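Local coordinates for protein CTD kinase subunit gamma (PDB 5CE7) that probably serves in the CTD kinase complex that hyperphosphorylates the heptapeptide-repeat tail of RNA polymerase II, this chain being the gamma subunit's own N-terminal, noncanonical CTD-interacting domain, at residues A[2-5]-A[6-10]; A[40-43]-A[44-47]. All coordinates share one frame; numbering follows the deposited sequence.

Contact 1 of 2, residues A[2-5]-A[6-10]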
loop_
_atom_site.group_PDB
_atom_site.type_symbol
_atom_site.label_atom_id
_atom_site.label_comp_id
_atom_site.label_asym_id
_atom_site.label_seq_id
_atom_site.Cartn_x
_atom_site.Cartn_y
_atom_site.Cartn_z
ATOM N N ASP A 2 -23.499 1.720 3.727
ATOM C CA ASP A 2 -23.101 3.125 3.830
ATOM C C ASP A 2 -21.607 3.302 4.147
ATOM O O ASP A 2 -20.940 2.354 4.573
ATOM C CB ASP A 2 -24.025 3.931 4.775
ATOM C CG ASP A 2 -24.049 3.409 6.212
ATOM O OD1 ASP A 2 -23.009 2.959 6.740
ATOM O OD2 ASP A 2 -25.134 3.493 6.836
ATOM N N PRO A 3 -21.074 4.510 3.904
ATOM C CA PRO A 3 -19.647 4.734 4.163
ATOM C C PRO A 3 -19.174 4.328 5.567
ATOM O O PRO A 3 -18.087 3.764 5.674
ATOM C CB PRO A 3 -19.491 6.236 3.928
ATOM C CG PRO A 3 -20.475 6.507 2.812
ATOM C CD PRO A 3 -21.672 5.608 3.114
ATOM N N PHE A 4 -19.956 4.596 6.611
ATOM C CA PHE A 4 -19.528 4.254 7.973
ATOM C C PHE A 4 -19.299 2.762 8.200
ATOM O O PHE A 4 -18.263 2.362 8.748
ATOM C CB PHE A 4 -20.502 4.781 9.041
ATOM C CG PHE A 4 -20.078 4.448 10.448
ATOM C CD1 PHE A 4 -19.098 5.192 11.086
ATOM C CD2 PHE A 4 -20.624 3.354 11.112
ATOM C CE1 PHE A 4 -18.698 4.880 12.379
ATOM C CE2 PHE A 4 -20.222 3.035 12.405
ATOM C CZ PHE A 4 -19.252 3.793 13.029
ATOM N N GLU A 5 -20.280 1.946 7.818
ATOM C CA GLU A 5 -20.134 0.495 7.905
ATOM C C GLU A 5 -18.949 0.010 7.059
ATOM O O GLU A 5 -18.209 -0.899 7.457
ATOM C CB GLU A 5 -21.415 -0.225 7.463
ATOM C CG GLU A 5 -21.327 -1.741 7.699
ATOM C CD GLU A 5 -22.544 -2.528 7.216
ATOM O OE1 GLU A 5 -22.483 -3.778 7.231
ATOM O OE2 GLU A 5 -23.555 -1.912 6.822
ATOM N N GLY A 6 -18.773 0.623 5.896
ATOM C CA GLY A 6 -17.644 0.314 5.035
ATOM C C GLY A 6 -16.307 0.508 5.738
ATOM O O GLY A 6 -15.450 -0.379 5.722
ATOM N N ARG A 7 -16.125 1.677 6.349
ATOM C CA ARG A 7 -14.903 1.994 7.075
ATOM C C ARG A 7 -14.703 1.046 8.260
ATOM O O ARG A 7 -13.608 0.534 8.466
ATOM C CB ARG A 7 -14.919 3.455 7.572
ATOM C CG ARG A 7 -14.856 4.507 6.459
ATOM C CD ARG A 7 -14.610 5.921 6.997
ATOM N NE ARG A 7 -15.676 6.390 7.879
ATOM C CZ ARG A 7 -16.776 7.014 7.466
ATOM N NH1 ARG A 7 -16.948 7.283 6.181
ATOM N NH2 ARG A 7 -17.696 7.392 8.345
HETATM N N MSE A 8 -15.757 0.824 9.041
HETATM C CA MSE A 8 -15.675 -0.034 10.229
HETATM C C MSE A 8 -15.233 -1.463 9.882
HETATM O O MSE A 8 -14.297 -2.014 10.484
HETATM C CB MSE A 8 -17.025 -0.089 10.961
HETATM C CG MSE A 8 -16.954 -0.894 12.261
HETATM SE SE MSE A 8 -15.679 -0.114 13.531
HETATM C CE MSE A 8 -16.720 1.466 13.950
ATOM N N THR A 9 -15.923 -2.057 8.921
ATOM C CA THR A 9 -15.594 -3.394 8.446
ATOM C C THR A 9 -14.194 -3.459 7.837
ATOM O O THR A 9 -13.416 -4.379 8.131
ATOM C CB THR A 9 -16.638 -3.889 7.430
ATOM O OG1 THR A 9 -17.934 -3.860 8.038
ATOM C CG2 THR A 9 -16.331 -5.328 6.993
ATOM N N PHE A 10 -13.863 -2.487 6.990
ATOM C CA PHE A 10 -12.548 -2.475 6.347
ATOM C C PHE A 10 -11.418 -2.372 7.372
ATOM O O PHE A 10 -10.412 -3.077 7.268
ATOM C CB PHE A 10 -12.462 -1.361 5.292
ATOM C CG PHE A 10 -11.218 -1.406 4.442
ATOM C CD1 PHE A 10 -10.929 -2.522 3.654
ATOM C CD2 PHE A 10 -10.351 -0.316 4.397
ATOM C CE1 PHE A 10 -9.791 -2.555 2.852
ATOM C CE2 PHE A 10 -9.209 -0.348 3.596
ATOM C CZ PHE A 10 -8.932 -1.460 2.825
HETATM O O HOH W 1 -19.939 -5.162 7.087
#
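Gly6 N to Asp2 O (3.1 Å), Arg7 N to Pro3 O, Met8 N to Phe4 O and Thr9 N to Glu5 O form an unbroken i to i+4 series of backbone hydrogen bonds, the evidence that residues 3 to 9 make regular alpha-helix. Asp2 closes the open end: its OD1 accepts from Glu5 N at 3.1 Å, with an N-H...O angle of 174°. Over this ladder the side chains pair along the helix surface. The chain of Arg7, bent at chi3 (-62°), folds back toward the helix start and lays one guanidinium face over Pro3 O and Phe4 CA. Arg7 NH1 then lies 3.6 Å from Pro3 CB, while NH2 approaches the edge of the Phe4 ring, 3.8 Å from CD1. With ring and guanidinium planes 76° apart, this is an edge approach and not a stack. NH1 also forms a salt bridge with Asp40 of helix 38-51; an alanine in place of Arg7 would probably leave that carboxylate without its cationic mate and uncover the Phe4 ring edge. Phe4 and selenomethionine Met8 run side by side, and the bends of the latter at chi2 and chi3 bring its methyl CE to 3.6 Å from Phe4 CZ. Glu5, extended beyond CG, runs beside Thr9; one water joins them, donating to Glu5 OE1 at 2.9 Å and lying 2.6 Å from Thr9 OG1. Phe10 leads away from residues 2-5 to pack on helices 25-33 and 38-51. An aspartate N-cap followed by proline in the first turn is a classic helix start, and here it begins helix 3-14, the first of the all-helical CTD-interacting domain.

Contact 2 of 2, residues A[40-43]-A[44-47]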
loop_
_atom_site.group_PDB
_atom_site.type_symbol
_atom_site.label_atom_id
_atom_site.label_comp_id
_atom_site.label_asym_id
_atom_site.label_seq_id
_atom_site.Cartn_x
_atom_site.Cartn_y
_atom_site.Cartn_z
ATOM N N ASP A 40 -13.039 6.803 1.171
ATOM C CA ASP A 40 -13.130 6.477 2.595
ATOM C C ASP A 40 -12.119 5.383 2.931
ATOM O O ASP A 40 -11.390 5.466 3.921
ATOM C CB ASP A 40 -14.524 5.948 2.946
ATOM C CG ASP A 40 -15.609 6.997 2.798
ATOM O OD1 ASP A 40 -16.084 7.203 1.658
ATOM O OD2 ASP A 40 -16.007 7.591 3.829
ATOM N N LEU A 41 -12.132 4.339 2.110
ATOM C CA LEU A 41 -11.313 3.160 2.339
ATOM C C LEU A 41 -9.831 3.468 2.175
ATOM O O LEU A 41 -9.019 2.983 2.957
ATOM C CB LEU A 41 -11.749 2.016 1.426
ATOM C CG LEU A 41 -12.784 1.036 2.010
ATOM C CD1 LEU A 41 -13.670 1.634 3.098
ATOM C CD2 LEU A 41 -13.587 0.287 0.954
ATOM N N TYR A 42 -9.481 4.269 1.167
ATOM C CA TYR A 42 -8.095 4.683 0.987
ATOM C C TYR A 42 -7.603 5.475 2.212
ATOM O O TYR A 42 -6.437 5.372 2.614
ATOM C CB TYR A 42 -7.926 5.492 -0.308
ATOM C CG TYR A 42 -6.489 5.824 -0.621
ATOM C CD1 TYR A 42 -5.584 4.822 -0.970
ATOM C CD2 TYR A 42 -6.022 7.135 -0.544
ATOM C CE1 TYR A 42 -4.256 5.119 -1.240
ATOM C CE2 TYR A 42 -4.697 7.437 -0.817
ATOM C CZ TYR A 42 -3.828 6.425 -1.164
ATOM O OH TYR A 42 -2.520 6.723 -1.425
ATOM N N SER A 43 -8.494 6.253 2.822
ATOM C CA SER A 43 -8.138 6.987 4.024
ATOM C C SER A 43 -7.968 6.052 5.212
ATOM O O SER A 43 -7.204 6.343 6.132
ATOM C CB SER A 43 -9.171 8.081 4.346
ATOM O OG SER A 43 -9.051 9.151 3.436
ATOM N N CYS A 44 -8.686 4.935 5.201
ATOM C CA CYS A 44 -8.506 3.919 6.242
ATOM C C CYS A 44 -7.083 3.351 6.179
ATOM O O CYS A 44 -6.464 3.086 7.213
ATOM C CB CYS A 44 -9.507 2.773 6.061
ATOM S SG CYS A 44 -11.253 3.161 6.390
ATOM N N ILE A 45 -6.586 3.152 4.961
ATOM C CA ILE A 45 -5.223 2.648 4.745
ATOM C C ILE A 45 -4.197 3.603 5.345
ATOM O O ILE A 45 -3.322 3.185 6.108
ATOM C CB ILE A 45 -4.912 2.411 3.239
ATOM C CG1 ILE A 45 -5.866 1.353 2.655
ATOM C CG2 ILE A 45 -3.437 1.987 3.066
ATOM C CD1 ILE A 45 -5.790 1.198 1.129
ATOM N N TRP A 46 -4.319 4.891 5.029
ATOM C CA TRP A 46 -3.415 5.897 5.608
ATOM C C TRP A 46 -3.575 6.091 7.120
ATOM O O TRP A 46 -2.597 6.381 7.818
ATOM C CB TRP A 46 -3.499 7.234 4.856
ATOM C CG TRP A 46 -2.584 7.228 3.662
ATOM C CD1 TRP A 46 -2.922 6.976 2.369
ATOM C CD2 TRP A 46 -1.161 7.419 3.678
ATOM N NE1 TRP A 46 -1.796 7.009 1.569
ATOM C CE2 TRP A 46 -0.709 7.290 2.349
ATOM C CE3 TRP A 46 -0.235 7.691 4.688
ATOM C CZ2 TRP A 46 0.646 7.432 2.002
ATOM C CZ3 TRP A 46 1.113 7.827 4.340
ATOM C CH2 TRP A 46 1.536 7.701 3.006
ATOM N N GLU A 47 -4.795 5.927 7.624
ATOM C CA GLU A 47 -5.021 5.976 9.069
ATOM C C GLU A 47 -4.213 4.880 9.775
ATOM O O GLU A 47 -3.626 5.102 10.838
ATOM C CB GLU A 47 -6.510 5.799 9.384
ATOM C CG GLU A 47 -6.863 5.926 10.862
ATOM C CD GLU A 47 -8.360 5.728 11.124
ATOM O OE1 GLU A 47 -9.071 5.341 10.180
ATOM O OE2 GLU A 47 -8.805 5.944 12.277
#
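The edge of the Trp46 indole is turned toward the Tyr42 ring, with CD1 over one face of the phenol and 3.7 Å from Tyr42 CE2, while Tyr42 OH and CZ lie at the indole edge, near its plane. Centroids 5.0 Å apart and planes at 72° define an offset edge-to-face pair, set one helical turn apart on helix 38-51 of the noncanonical CTD-interacting domain, a right-handed superhelix. Two interactions fix this pair together: besides the aromatic packing, Trp46 NE1 donates to Tyr42 OH at 3.1 Å with an N-H...O angle of 158°. The hydroxyl has a second polar partner in Asp87, between helices 80-86 and 88-95, and consequently links the indole N-H to a carboxylate. Tyr42 CG stands anti to the backbone N, and the phenol extends outward beside the indole of Trp46, the two pointing the same way. Ile45 approaches the same phenol obliquely, its CD1 4.2 Å from Tyr42 CD1, the two side chains crossing at about a right angle. Tyr42 packs further on Met83 and Ile84 of helix 80-86, and Trp46 on Leu91 of helix 88-95, so the aromatic pair joins helix 38-51 to both; Ile45 meets Ile60 and Phe63 of helix 54-73. Beneath the side chains, Trp46 N bonds to Tyr42 O and Glu47 N to Ser43 O, the usual helical pattern. Around the helix Cys44 is buried, making contact with Arg7 and Phe10 of helix 3-14, and its sulfur makes a looser apolar contact of 4.4 Å with Leu41 CD1. Along the backbone, Cys44 N donates to Asp40 O over 3.0 Å, but the bond is bent, with an N-H...O angle of 139°.

Contact 1 lies on helix 3-14 and contact 2 on helix 38-51, so they follow in series along the chain, with helix 25-33 between them in sequence. Their centres are about 11 Å apart, on the same side of the chain's centre, yet contact 1 is a surface contact about 19 Å from that centre and contact 2, about 10 Å from it, is partly buried. They touch directly: Arg7 NH1 meets Asp40 OD2 at 2.6 Å in a salt bridge, and Phe10 CD2 packs 3.6 Å from Cys44 CB. Charged and apolar contacts therefore join the domain's first helix to its third within a single noncanonical CTD-interacting fold.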